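Local coordinates for putative oxygenase (Streptomyces viridochromogenes Tue57, PDB 4XAA), which probably acts as an iron- and 2-oxoglutarate-dependent oxygenase in the biosynthesis of an orthosomycin antibiotic, at residues Ile32-Ala37 against Arg84-Arg89; Arg66-Arg71 against Pro116-Glu121; Glu90-Leu95 against Cys137-Cys142; Arg126-Val131 against Val211-Asp216. All blocks are in the same frame, centred on the assembly; numbering follows the deposited sequence.

Contact 1. Residues Ile32-Ala37 against Arg84-Arg89; sequences IARLKA and RDLLHR
The amide N of L87 donates a hydrogen bond to O of R84 at 2.9 Å, closing a turn of 3-10 helix that presents L86 to R34 and L35 on helix 29-47. No hydrogen bond spans the gap between residues 32-37 and 84-89; the meeting is apolar, and L86 stands at its middle, directed at the helix from its own CA. Near the backbone, CB of L86 is met by CD2 of L35 at 3.6 Å, the closest approach of the two segments, while CG of L35 lies 3.9 Å from the same CB. L35 leaves its helix to one side, but its CG lies opposite the carbonyl carbon (chi1 -80°), which swings the branched end back toward the 3-10 turn, and the two leucines meet at a slant. Farther out, CD1 of L86 rests against CB of R34 at 3.8 Å, with the two side chains running at about a right angle. The arginine then bends at chi3 (-106°), and its NH1 comes within 3.9 Å of L86 CD1, so that both the root and the end of R34 touch one methyl. This is van der Waals contact: the polar partner of the guanidinium is D30, salt-bridged through NH2. The contact runs from the exposed R34 inward to the buried L35. There L35 and L87 both pack on W80 and on I210 of strand 207-215, so helix 29-47 and the 3-10 turn, shortly before helix 90-100, meet the larger sheet at the same residue.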
loop_
_atom_site.group_PDB
_atom_site.type_symbol
_atom_site.label_atom_id
_atom_site.label_comp_id
_atom_site.label_asym_id
_atom_site.label_seq_id
_atom_site.Cartn_x
_atom_site.Cartn_y
_atom_site.Cartn_z
ATOM N N ILE A 32 4.096 -10.396 -11.246
ATOM C CA ILE A 32 4.209 -10.208 -9.816
ATOM C C ILE A 32 5.555 -10.744 -9.352
ATOM O O ILE A 32 6.205 -10.169 -8.477
ATOM C CB ILE A 32 3.064 -10.911 -9.078
ATOM C CG1 ILE A 32 1.731 -10.258 -9.444
ATOM C CG2 ILE A 32 3.273 -10.870 -7.569
ATOM C CD1 ILE A 32 1.725 -8.766 -9.221
ATOM N N ALA A 33 5.986 -11.833 -9.973
ATOM C CA ALA A 33 7.213 -12.499 -9.568
ATOM C C ALA A 33 8.421 -11.641 -9.895
ATOM O O ALA A 33 9.374 -11.571 -9.129
ATOM C CB ALA A 33 7.324 -13.869 -10.235
ATOM N N ARG A 34 8.377 -10.983 -11.043
ATOM C CA ARG A 34 9.455 -10.092 -11.444
ATOM C C ARG A 34 9.472 -8.830 -10.579
ATOM O O ARG A 34 10.535 -8.379 -10.168
ATOM C CB ARG A 34 9.325 -9.747 -12.923
ATOM C CG ARG A 34 9.515 -10.963 -13.838
ATOM C CD ARG A 34 9.302 -10.595 -15.303
ATOM N NE ARG A 34 8.030 -11.111 -15.808
ATOM C CZ ARG A 34 7.237 -10.457 -16.656
ATOM N NH1 ARG A 34 7.596 -9.250 -17.090
ATOM N NH2 ARG A 34 6.089 -11.010 -17.077
ATOM N N LEU A 35 8.298 -8.280 -10.282
ATOM C CA LEU A 35 8.218 -7.150 -9.368
ATOM C C LEU A 35 8.862 -7.493 -8.027
ATOM O O LEU A 35 9.646 -6.701 -7.485
ATOM C CB LEU A 35 6.766 -6.717 -9.168
ATOM C CG LEU A 35 6.224 -5.846 -10.297
ATOM C CD1 LEU A 35 4.775 -5.495 -10.075
ATOM C CD2 LEU A 35 7.069 -4.587 -10.430
ATOM N N LYS A 36 8.549 -8.682 -7.513
ATOM C CA LYS A 36 9.086 -9.150 -6.238
ATOM C C LYS A 36 10.601 -9.186 -6.299
ATOM O O LYS A 36 11.281 -8.708 -5.400
ATOM C CB LYS A 36 8.532 -10.543 -5.891
ATOM C CG LYS A 36 8.701 -10.976 -4.414
ATOM C CD LYS A 36 7.871 -12.232 -4.111
ATOM C CE LYS A 36 7.918 -12.650 -2.631
ATOM N NZ LYS A 36 9.204 -13.288 -2.214
ATOM N N ALA A 37 11.119 -9.747 -7.385
ATOM C CA ALA A 37 12.559 -9.846 -7.601
ATOM C C ALA A 37 13.220 -8.474 -7.680
ATOM O O ALA A 37 14.297 -8.260 -7.123
ATOM C CB ALA A 37 12.841 -10.627 -8.857
ATOM N N ARG A 84 11.166 -2.402 -13.080
ATOM C CA ARG A 84 10.495 -1.138 -12.776
ATOM C C ARG A 84 9.409 -0.777 -13.798
ATOM O O ARG A 84 8.393 -0.165 -13.460
ATOM C CB ARG A 84 11.530 -0.009 -12.706
ATOM C CG ARG A 84 10.958 1.381 -12.460
ATOM C CD ARG A 84 12.063 2.455 -12.544
ATOM N NE ARG A 84 12.411 2.779 -13.925
ATOM C CZ ARG A 84 13.460 3.517 -14.288
ATOM N NH1 ARG A 84 14.289 4.014 -13.370
ATOM N NH2 ARG A 84 13.677 3.757 -15.578
ATOM N N ASP A 85 9.628 -1.158 -15.048
ATOM C CA ASP A 85 8.667 -0.873 -16.107
ATOM C C ASP A 85 7.308 -1.466 -15.798
ATOM O O ASP A 85 6.284 -0.948 -16.248
ATOM C CB ASP A 85 9.185 -1.406 -17.441
ATOM C CG ASP A 85 10.553 -0.854 -17.789
ATOM O OD1 ASP A 85 10.794 0.350 -17.536
ATOM O OD2 ASP A 85 11.393 -1.627 -18.296
ATOM N N LEU A 86 7.296 -2.542 -15.011
ATOM C CA LEU A 86 6.040 -3.201 -14.657
ATOM C C LEU A 86 5.144 -2.313 -13.801
ATOM O O LEU A 86 3.936 -2.531 -13.749
ATOM C CB LEU A 86 6.303 -4.520 -13.937
ATOM C CG LEU A 86 6.784 -5.630 -14.856
ATOM C CD1 LEU A 86 7.269 -6.809 -14.053
ATOM C CD2 LEU A 86 5.650 -6.010 -15.789
ATOM N N LEU A 87 5.730 -1.300 -13.157
ATOM C CA LEU A 87 4.934 -0.314 -12.422
ATOM C C LEU A 87 3.889 0.334 -13.308
ATOM O O LEU A 87 2.876 0.846 -12.825
ATOM C CB LEU A 87 5.808 0.792 -11.846
ATOM C CG LEU A 87 6.888 0.435 -10.845
ATOM C CD1 LEU A 87 7.689 1.705 -10.590
ATOM C CD2 LEU A 87 6.280 -0.126 -9.563
ATOM N N HIS A 88 4.147 0.306 -14.612
ATOM C CA HIS A 88 3.378 1.100 -15.556
ATOM C C HIS A 88 2.520 0.263 -16.480
ATOM O O HIS A 88 2.056 0.755 -17.513
ATOM C CB HIS A 88 4.339 1.976 -16.341
ATOM C CG HIS A 88 5.351 2.644 -15.463
ATOM N ND1 HIS A 88 5.004 3.590 -14.521
ATOM C CD2 HIS A 88 6.689 2.469 -15.344
ATOM C CE1 HIS A 88 6.088 3.982 -13.876
ATOM N NE2 HIS A 88 7.123 3.319 -14.356
ATOM N N ARG A 89 2.317 -0.999 -16.105
ATOM C CA ARG A 89 1.342 -1.842 -16.785
ATOM C C ARG A 89 0.020 -1.099 -16.768
ATOM O O ARG A 89 -0.332 -0.453 -15.784
ATOM C CB ARG A 89 1.194 -3.220 -16.120
ATOM C CG ARG A 89 2.421 -4.115 -16.193
ATOM C CD ARG A 89 2.727 -4.548 -17.623
ATOM N NE ARG A 89 1.636 -5.324 -18.201
ATOM C CZ ARG A 89 1.312 -5.301 -19.489
ATOM N NH1 ARG A 89 2.007 -4.541 -20.327
ATOM N NH2 ARG A 89 0.298 -6.031 -19.943
#

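Contact 2. Residues Arg66-Arg71 against Pro116-Glu121; sequences RPVLYR and PYRAAE
V68 at the start of strand 68-72 and R118 in the loop between strands 105-114 and 122-125 come within 7.0 Å of each other, CA to CA, with no backbone hydrogen bond joining the two segments. The R118 side chain bridges the gap, bending at chi3 (-56°) to turn its guanidinium onto the carbonyls that precede the strand. NH1 donates to O of R66 at 2.6 Å with an N-H...O angle of 157°, and that oxygen lies in the guanidinium plane. NH2 adds two weak bonds, to R66 O at 3.0 Å and to P67 O at 3.2 Å. CG2 of V68 sits over the centre of one guanidinium face, 3.4 Å from CZ. The strand that follows these carbonyls belongs to the larger sheet of the double-stranded beta helix, where a classic beta bulge sets Y70 and R71 together opposite W57. The R66 guanidinium stands almost perpendicular to that of R118 (84°), receiving NH2 of R118 over one face, 3.3 Å from R66 NH1. Both nitrogens are donors, and the carboxylate of E115 probably offsets their like charges: OE1 forms a salt bridge with R66 NH1 and OE2 one with R118 NH2.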
loop_
_atom_site.group_PDB
_atom_site.type_symbol
_atom_site.label_atom_id
_atom_site.label_comp_id
_atom_site.label_asym_id
_atom_site.label_seq_id
_atom_site.Cartn_x
_atom_site.Cartn_y
_atom_site.Cartn_z
ATOM N N ARG A 66 21.712 -3.329 12.461
ATOM C CA ARG A 66 21.558 -2.439 11.306
ATOM C C ARG A 66 20.165 -1.787 11.361
ATOM O O ARG A 66 19.230 -2.388 11.897
ATOM C CB ARG A 66 21.742 -3.224 9.999
ATOM C CG ARG A 66 20.686 -2.951 8.942
ATOM C CD ARG A 66 20.831 -3.798 7.680
ATOM N NE ARG A 66 20.023 -5.017 7.701
ATOM C CZ ARG A 66 18.690 -5.057 7.634
ATOM N NH1 ARG A 66 17.979 -3.938 7.564
ATOM N NH2 ARG A 66 18.062 -6.227 7.651
ATOM N N PRO A 67 20.018 -0.554 10.828
ATOM C CA PRO A 67 18.697 0.097 10.875
ATOM C C PRO A 67 17.604 -0.712 10.152
ATOM O O PRO A 67 17.896 -1.583 9.324
ATOM C CB PRO A 67 18.934 1.443 10.168
ATOM C CG PRO A 67 20.390 1.635 10.164
ATOM C CD PRO A 67 21.014 0.278 10.135
ATOM N N VAL A 68 16.348 -0.426 10.470
ATOM C CA VAL A 68 15.243 -1.132 9.840
ATOM C C VAL A 68 14.705 -0.320 8.678
ATOM O O VAL A 68 14.184 0.779 8.862
ATOM C CB VAL A 68 14.103 -1.425 10.841
ATOM C CG1 VAL A 68 12.883 -1.983 10.123
ATOM C CG2 VAL A 68 14.578 -2.388 11.915
ATOM N N LEU A 69 14.851 -0.869 7.478
ATOM C CA LEU A 69 14.274 -0.287 6.274
ATOM C C LEU A 69 12.765 -0.513 6.285
ATOM O O LEU A 69 12.318 -1.624 6.548
ATOM C CB LEU A 69 14.910 -0.908 5.026
ATOM C CG LEU A 69 14.466 -0.376 3.658
ATOM C CD1 LEU A 69 14.871 1.074 3.481
ATOM C CD2 LEU A 69 15.030 -1.242 2.543
ATOM N N TYR A 70 11.979 0.535 6.040
ATOM C CA TYR A 70 10.534 0.361 5.965
ATOM C C TYR A 70 9.920 1.019 4.730
ATOM O O TYR A 70 8.751 0.804 4.434
ATOM C CB TYR A 70 9.848 0.877 7.238
ATOM C CG TYR A 70 10.019 2.351 7.531
ATOM C CD1 TYR A 70 9.139 3.294 7.012
ATOM C CD2 TYR A 70 11.047 2.800 8.355
ATOM C CE1 TYR A 70 9.294 4.645 7.289
ATOM C CE2 TYR A 70 11.208 4.135 8.633
ATOM C CZ TYR A 70 10.331 5.061 8.098
ATOM O OH TYR A 70 10.489 6.403 8.390
ATOM N N ARG A 71 10.702 1.796 3.990
ATOM C CA ARG A 71 10.190 2.356 2.746
ATOM C C ARG A 71 11.272 2.703 1.741
ATOM O O ARG A 71 12.360 3.136 2.094
ATOM C CB ARG A 71 9.344 3.597 3.025
ATOM C CG ARG A 71 8.580 4.121 1.832
ATOM C CD ARG A 71 7.930 5.401 2.204
ATOM N NE ARG A 71 6.978 5.934 1.234
ATOM C CZ ARG A 71 5.656 5.843 1.365
ATOM N NH1 ARG A 71 5.112 5.219 2.403
ATOM N NH2 ARG A 71 4.870 6.384 0.456
ATOM N N PRO A 116 11.569 -8.918 8.532
ATOM C CA PRO A 116 11.221 -9.970 9.487
ATOM C C PRO A 116 11.571 -9.537 10.895
ATOM O O PRO A 116 12.556 -8.826 11.046
ATOM C CB PRO A 116 12.082 -11.151 9.040
ATOM C CG PRO A 116 12.331 -10.908 7.606
ATOM C CD PRO A 116 12.492 -9.407 7.500
ATOM N N TYR A 117 10.740 -9.899 11.873
ATOM C CA TYR A 117 11.040 -9.720 13.299
ATOM C C TYR A 117 11.047 -8.276 13.814
ATOM O O TYR A 117 10.573 -8.008 14.916
ATOM C CB TYR A 117 12.388 -10.356 13.612
ATOM C CG TYR A 117 12.440 -11.815 13.278
ATOM C CD1 TYR A 117 11.485 -12.694 13.796
ATOM C CD2 TYR A 117 13.423 -12.323 12.442
ATOM C CE1 TYR A 117 11.518 -14.032 13.514
ATOM C CE2 TYR A 117 13.460 -13.672 12.144
ATOM C CZ TYR A 117 12.502 -14.526 12.687
ATOM O OH TYR A 117 12.518 -15.880 12.399
ATOM N N ARG A 118 11.582 -7.354 13.021
ATOM C CA ARG A 118 11.929 -6.032 13.537
ATOM C C ARG A 118 11.024 -4.898 13.065
ATOM O O ARG A 118 11.268 -3.735 13.390
ATOM C CB ARG A 118 13.378 -5.700 13.163
ATOM C CG ARG A 118 14.389 -6.703 13.678
ATOM C CD ARG A 118 15.782 -6.133 13.631
ATOM N NE ARG A 118 16.131 -5.690 12.286
ATOM C CZ ARG A 118 17.041 -4.758 12.021
ATOM N NH1 ARG A 118 17.683 -4.164 13.015
ATOM N NH2 ARG A 118 17.298 -4.407 10.771
ATOM N N ALA A 119 9.983 -5.216 12.305
ATOM C CA ALA A 119 9.194 -4.160 11.688
ATOM C C ALA A 119 8.340 -3.440 12.711
ATOM O O ALA A 119 7.706 -4.058 13.553
ATOM C CB ALA A 119 8.327 -4.715 10.575
ATOM N N ALA A 120 8.337 -2.118 12.624
ATOM C CA ALA A 120 7.507 -1.291 13.483
ATOM C C ALA A 120 6.106 -1.212 12.923
ATOM O O ALA A 120 5.863 -1.585 11.777
ATOM C CB ALA A 120 8.091 0.098 13.606
ATOM N N GLU A 121 5.178 -0.716 13.720
ATOM C CA GLU A 121 3.873 -0.410 13.190
ATOM C C GLU A 121 3.971 0.839 12.326
ATOM O O GLU A 121 4.936 1.608 12.423
ATOM C CB GLU A 121 2.857 -0.207 14.316
ATOM C CG GLU A 121 3.127 0.996 15.217
ATOM C CD GLU A 121 1.933 1.348 16.098
ATOM O OE1 GLU A 121 2.111 1.497 17.327
ATOM O OE2 GLU A 121 0.813 1.483 15.558
#

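Contact 3. Residues Glu90-Leu95 against Cys137-Cys142; sequences EELAQL and CNLSIC
The larger sheet of the double-stranded beta helix is covered on one face by helix 90-100, and here L92 and L95 of that helix pack against L139 and I141 of strand 136-142. The short axes pass 9.8 Å apart at an angle of 138°, so the helix runs slantwise and more nearly antiparallel to the strand. L139 and I141 are directed at the helix; the intervening N138 and S140 contact H190 instead, N138 near the metal ligand D127. The contact is buried and wholly apolar in its side chains. L92 and I141 reach toward each other tip to tip, CD1 of L92 standing 3.8 Å from CD1 of I141 and its other methyl, CD2, 4.0 Å from the same atom. L92 starts out to one side of the strand, but its CG stands opposite the carbonyl carbon (chi1 -64°), which carries both methyls over to the strand. L139 reaches into the helix backbone itself, its CD2 lying 3.2 Å from the carbonyl O of L92, close carbon-oxygen packing. That same methyl also serves the next turn, where L95 approaches across L139 and its CD2 comes to 3.9 Å from CD2 of L139.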
loop_
_atom_site.group_PDB
_atom_site.type_symbol
_atom_site.label_atom_id
_atom_site.label_comp_id
_atom_site.label_asym_id
_atom_site.label_seq_id
_atom_site.Cartn_x
_atom_site.Cartn_y
_atom_site.Cartn_z
ATOM N N GLU A 90 -0.699 -1.187 -17.869
ATOM C CA GLU A 90 -1.930 -0.443 -18.045
ATOM C C GLU A 90 -3.075 -0.962 -17.173
ATOM O O GLU A 90 -4.009 -0.221 -16.869
ATOM C CB GLU A 90 -2.343 -0.490 -19.514
ATOM C CG GLU A 90 -2.364 -1.910 -20.088
ATOM C CD GLU A 90 -1.018 -2.354 -20.693
ATOM O OE1 GLU A 90 0.061 -1.860 -20.261
ATOM O OE2 GLU A 90 -1.051 -3.203 -21.613
ATOM N N GLU A 91 -3.014 -2.232 -16.782
ATOM C CA GLU A 91 -4.074 -2.808 -15.972
ATOM C C GLU A 91 -4.210 -2.089 -14.626
ATOM O O GLU A 91 -5.303 -2.025 -14.047
ATOM C CB GLU A 91 -3.825 -4.298 -15.743
ATOM C CG GLU A 91 -3.829 -5.145 -17.010
ATOM C CD GLU A 91 -2.459 -5.217 -17.660
ATOM O OE1 GLU A 91 -1.631 -4.309 -17.396
ATOM O OE2 GLU A 91 -2.212 -6.182 -18.426
ATOM N N LEU A 92 -3.107 -1.542 -14.136
ATOM C CA LEU A 92 -3.096 -0.934 -12.812
ATOM C C LEU A 92 -3.925 0.332 -12.787
ATOM O O LEU A 92 -4.815 0.474 -11.954
ATOM C CB LEU A 92 -1.670 -0.646 -12.370
ATOM C CG LEU A 92 -0.870 -1.938 -12.209
ATOM C CD1 LEU A 92 0.581 -1.642 -11.856
ATOM C CD2 LEU A 92 -1.508 -2.828 -11.169
ATOM N N ALA A 93 -3.664 1.234 -13.725
ATOM C CA ALA A 93 -4.397 2.493 -13.754
ATOM C C ALA A 93 -5.840 2.249 -14.162
ATOM O O ALA A 93 -6.742 2.945 -13.714
ATOM C CB ALA A 93 -3.733 3.472 -14.687
ATOM N N GLN A 94 -6.058 1.244 -15.002
ATOM C CA GLN A 94 -7.417 0.854 -15.376
ATOM C C GLN A 94 -8.197 0.284 -14.182
ATOM O O GLN A 94 -9.375 0.580 -14.005
ATOM C CB GLN A 94 -7.379 -0.146 -16.541
ATOM C CG GLN A 94 -7.001 0.506 -17.887
ATOM C CD GLN A 94 -6.588 -0.491 -18.960
ATOM O OE1 GLN A 94 -6.548 -1.706 -18.730
ATOM N NE2 GLN A 94 -6.264 0.025 -20.140
ATOM N N LEU A 95 -7.545 -0.510 -13.343
ATOM C CA LEU A 95 -8.180 -0.927 -12.098
ATOM C C LEU A 95 -8.573 0.268 -11.226
ATOM O O LEU A 95 -9.692 0.331 -10.708
ATOM C CB LEU A 95 -7.261 -1.839 -11.291
ATOM C CG LEU A 95 -7.916 -2.361 -10.015
ATOM C CD1 LEU A 95 -8.913 -3.461 -10.377
ATOM C CD2 LEU A 95 -6.889 -2.879 -9.027
ATOM N N CYS A 137 -6.990 7.220 -4.972
ATOM C CA CYS A 137 -6.805 5.954 -4.272
ATOM C C CYS A 137 -5.376 5.460 -4.322
ATOM O O CYS A 137 -4.589 5.900 -5.142
ATOM C CB CYS A 137 -7.727 4.870 -4.846
ATOM S SG CYS A 137 -7.367 4.453 -6.567
ATOM N N ASN A 138 -5.058 4.540 -3.418
ATOM C CA ASN A 138 -3.796 3.828 -3.419
ATOM C C ASN A 138 -4.006 2.406 -3.862
ATOM O O ASN A 138 -4.896 1.722 -3.363
ATOM C CB ASN A 138 -3.160 3.828 -2.032
ATOM C CG ASN A 138 -2.486 5.156 -1.684
ATOM O OD1 ASN A 138 -1.355 5.423 -2.100
ATOM N ND2 ASN A 138 -3.170 5.980 -0.896
ATOM N N LEU A 139 -3.192 1.949 -4.803
ATOM C CA LEU A 139 -3.196 0.535 -5.154
ATOM C C LEU A 139 -2.030 -0.109 -4.453
ATOM O O LEU A 139 -0.887 0.299 -4.643
ATOM C CB LEU A 139 -3.097 0.312 -6.668
ATOM C CG LEU A 139 -4.413 0.142 -7.433
ATOM C CD1 LEU A 139 -5.278 1.360 -7.240
ATOM C CD2 LEU A 139 -4.142 -0.074 -8.903
ATOM N N SER A 140 -2.325 -1.093 -3.616
ATOM C CA SER A 140 -1.289 -1.817 -2.912
ATOM C C SER A 140 -1.128 -3.161 -3.574
ATOM O O SER A 140 -1.989 -4.036 -3.444
ATOM C CB SER A 140 -1.632 -1.972 -1.428
ATOM O OG SER A 140 -1.835 -0.705 -0.815
ATOM N N ILE A 141 -0.038 -3.306 -4.314
ATOM C CA ILE A 141 0.288 -4.571 -4.948
ATOM C C ILE A 141 1.102 -5.409 -3.979
ATOM O O ILE A 141 2.266 -5.125 -3.718
ATOM C CB ILE A 141 1.078 -4.387 -6.262
ATOM C CG1 ILE A 141 0.380 -3.381 -7.179
ATOM C CG2 ILE A 141 1.231 -5.721 -6.956
ATOM C CD1 ILE A 141 1.264 -2.900 -8.319
ATOM N N CYS A 142 0.469 -6.448 -3.457
ATOM C CA CYS A 142 1.069 -7.316 -2.455
ATOM C C CYS A 142 2.007 -8.344 -3.068
ATOM O O CYS A 142 1.607 -9.140 -3.920
ATOM C CB CYS A 142 -0.048 -7.990 -1.668
ATOM S SG CYS A 142 -1.240 -6.724 -1.163
#

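Contact 4. Residues Arg126-Val131 against Val211-Asp216; sequences RDRVNV and VIEYAD. With NI (nickel (II) ion), chain B.
A salt bridge from R128 to E213 ties the loop carrying the metal ligand D127 to strand 207-215 of the double-stranded beta helix. NH2 of R128 reaches OE2 of E213 at 3.0 Å with an N-H...O angle of 160°, and NE adds a weak bond to the same oxygen at 3.4 Å. The carboxylate oxygen lies close to the guanidinium plane, but NH2 meets it on its anti side, 34° out of the carboxylate plane. E213 holds CG anti to its own N (chi1 179°) and stays extended to reach the arginine; OE2 is also hydrogen-bonded to T107 OG1. Toward uncharged acceptors, R128 NH1 donates to OD1 of N130 at 3.3 Å and to O of P220, so several partners fix the rotation of the guanidinium. The packing is slight, CB of A215 lying 4.3 Å from R128 NH2. Metal coordination comes from D127, which with H125 and H196 forms the facial triad of two histidines and a carboxylate; nickel sits where iron probably binds in the active enzyme. OD1 of D127 binds nickel at 2.3 Å. OD2, hydrogen-bonded to H190, also accepts a hydrogen bond at 2.7 Å from water 1, a nickel ligand.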
loop_
_atom_site.group_PDB
_atom_site.type_symbol
_atom_site.label_atom_id
_atom_site.label_comp_id
_atom_site.label_asym_id
_atom_site.label_seq_id
_atom_site.Cartn_x
_atom_site.Cartn_y
_atom_site.Cartn_z
ATOM N N ARG A 126 -4.582 9.292 7.898
ATOM C CA ARG A 126 -5.287 9.443 6.645
ATOM C C ARG A 126 -4.220 9.892 5.689
ATOM O O ARG A 126 -3.404 10.739 6.052
ATOM C CB ARG A 126 -6.430 10.463 6.741
ATOM C CG ARG A 126 -7.369 10.199 7.923
ATOM C CD ARG A 126 -8.450 11.249 8.062
ATOM N NE ARG A 126 -9.614 10.903 7.265
ATOM C CZ ARG A 126 -10.689 11.672 7.148
ATOM N NH1 ARG A 126 -10.730 12.842 7.772
ATOM N NH2 ARG A 126 -11.720 11.269 6.401
ATOM N N ASP A 127 -4.188 9.313 4.493
ATOM C CA ASP A 127 -3.189 9.687 3.501
ATOM C C ASP A 127 -3.368 11.139 3.033
ATOM O O ASP A 127 -2.421 11.914 3.050
ATOM C CB ASP A 127 -3.243 8.725 2.314
ATOM C CG ASP A 127 -2.673 7.369 2.648
ATOM O OD1 ASP A 127 -1.833 7.287 3.565
ATOM O OD2 ASP A 127 -3.058 6.380 1.998
ATOM N N ARG A 128 -4.584 11.502 2.631
ATOM C CA ARG A 128 -4.909 12.878 2.232
ATOM C C ARG A 128 -6.334 13.226 2.642
ATOM O O ARG A 128 -7.208 12.350 2.635
ATOM C CB ARG A 128 -4.785 13.067 0.714
ATOM C CG ARG A 128 -3.388 13.045 0.148
ATOM C CD ARG A 128 -3.293 14.067 -0.953
ATOM N NE ARG A 128 -3.200 13.456 -2.270
ATOM C CZ ARG A 128 -3.603 14.043 -3.392
ATOM N NH1 ARG A 128 -4.153 15.255 -3.359
ATOM N NH2 ARG A 128 -3.460 13.409 -4.542
ATOM N N VAL A 129 -6.581 14.489 2.988
ATOM C CA VAL A 129 -7.957 14.947 3.170
ATOM C C VAL A 129 -8.271 16.223 2.396
ATOM O O VAL A 129 -9.316 16.832 2.626
ATOM C CB VAL A 129 -8.311 15.194 4.648
ATOM C CG1 VAL A 129 -8.153 13.916 5.452
ATOM C CG2 VAL A 129 -7.471 16.322 5.216
ATOM N N ASN A 130 -7.393 16.616 1.471
ATOM C CA ASN A 130 -7.657 17.784 0.638
ATOM C C ASN A 130 -8.379 17.405 -0.658
ATOM O O ASN A 130 -8.493 18.210 -1.590
ATOM C CB ASN A 130 -6.355 18.526 0.329
ATOM C CG ASN A 130 -5.418 17.722 -0.552
ATOM O OD1 ASN A 130 -5.520 16.490 -0.644
ATOM N ND2 ASN A 130 -4.495 18.410 -1.204
ATOM N N VAL A 131 -8.863 16.170 -0.719
ATOM C CA VAL A 131 -9.680 15.734 -1.844
ATOM C C VAL A 131 -10.927 15.050 -1.320
ATOM O O VAL A 131 -10.920 14.488 -0.228
ATOM C CB VAL A 131 -8.923 14.767 -2.778
ATOM C CG1 VAL A 131 -7.863 15.504 -3.582
ATOM C CG2 VAL A 131 -8.310 13.609 -1.973
ATOM N N VAL A 211 3.030 0.375 -3.319
ATOM C CA VAL A 211 1.905 1.310 -3.249
ATOM C C VAL A 211 2.036 2.411 -4.310
ATOM O O VAL A 211 3.040 3.151 -4.360
ATOM C CB VAL A 211 1.792 1.982 -1.853
ATOM C CG1 VAL A 211 0.507 2.793 -1.739
ATOM C CG2 VAL A 211 1.856 0.950 -0.761
ATOM N N ILE A 212 1.018 2.511 -5.155
ATOM C CA ILE A 212 0.970 3.523 -6.193
ATOM C C ILE A 212 -0.278 4.359 -5.957
ATOM O O ILE A 212 -1.363 3.836 -5.731
ATOM C CB ILE A 212 0.975 2.886 -7.627
ATOM C CG1 ILE A 212 2.210 2.004 -7.824
ATOM C CG2 ILE A 212 0.945 3.939 -8.719
ATOM C CD1 ILE A 212 2.379 1.495 -9.259
ATOM N N GLU A 213 -0.130 5.670 -5.968
ATOM C CA GLU A 213 -1.302 6.507 -5.780
ATOM C C GLU A 213 -1.837 6.991 -7.119
ATOM O O GLU A 213 -1.078 7.495 -7.936
ATOM C CB GLU A 213 -0.974 7.686 -4.880
ATOM C CG GLU A 213 -2.136 8.620 -4.659
ATOM C CD GLU A 213 -1.799 9.718 -3.672
ATOM O OE1 GLU A 213 -1.529 9.392 -2.492
ATOM O OE2 GLU A 213 -1.791 10.900 -4.075
ATOM N N TYR A 214 -3.137 6.815 -7.341
ATOM C CA TYR A 214 -3.780 7.276 -8.564
ATOM C C TYR A 214 -4.821 8.317 -8.244
ATOM O O TYR A 214 -5.580 8.166 -7.280
ATOM C CB TYR A 214 -4.439 6.123 -9.337
ATOM C CG TYR A 214 -3.471 5.066 -9.801
ATOM C CD1 TYR A 214 -2.920 5.098 -11.089
ATOM C CD2 TYR A 214 -3.097 4.038 -8.949
ATOM C CE1 TYR A 214 -2.029 4.118 -11.500
ATOM C CE2 TYR A 214 -2.214 3.069 -9.344
ATOM C CZ TYR A 214 -1.686 3.109 -10.611
ATOM O OH TYR A 214 -0.802 2.129 -10.963
ATOM N N ALA A 215 -4.889 9.350 -9.082
ATOM C CA ALA A 215 -5.725 10.499 -8.774
ATOM C C ALA A 215 -6.522 11.004 -9.954
ATOM O O ALA A 215 -6.033 11.029 -11.072
ATOM C CB ALA A 215 -4.859 11.637 -8.219
ATOM N N ASP A 216 -7.760 11.405 -9.682
ATOM C CA ASP A 216 -8.495 12.280 -10.570
ATOM C C ASP A 216 -7.555 13.426 -10.923
ATOM O O ASP A 216 -7.091 14.117 -10.025
ATOM C CB ASP A 216 -9.765 12.798 -9.888
ATOM C CG ASP A 216 -10.610 13.693 -10.793
ATOM O OD1 ASP A 216 -10.115 14.193 -11.821
ATOM O OD2 ASP A 216 -11.790 13.906 -10.470
HETATM NI NI NI B . -1.073 5.241 4.269
HETATM O O HOH W 1 -1.265 4.343 2.246
HETATM O O HOH W 2 0.524 3.318 4.814
HETATM O O HOH W 3 1.215 5.235 3.697
#

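Contacts 1, 3 and 4 form a connected series across the larger sheet, the centres of contacts 1 and 3 about 12 Å apart and those of contacts 3 and 4 about 13 Å. Contact 3 lays helix 90-100 on strand 136-142, and contact 4 uses the adjacent strand 207-215, whose I212 and Y214 probably hydrogen-bond to L139 and C137. Contact 2 lies about 25 Å from both between centres, near the sheet edge formed by strand 56-59. Contact 1 closes before contact 3 opens; contacts 3 and 4 interleave; the segments of contact 2 alternate with those of contacts 1 and 3, and it closes before contact 4 opens. Helices 29-47 and 90-100 lie on one face of the sheet, the nickel site on the other.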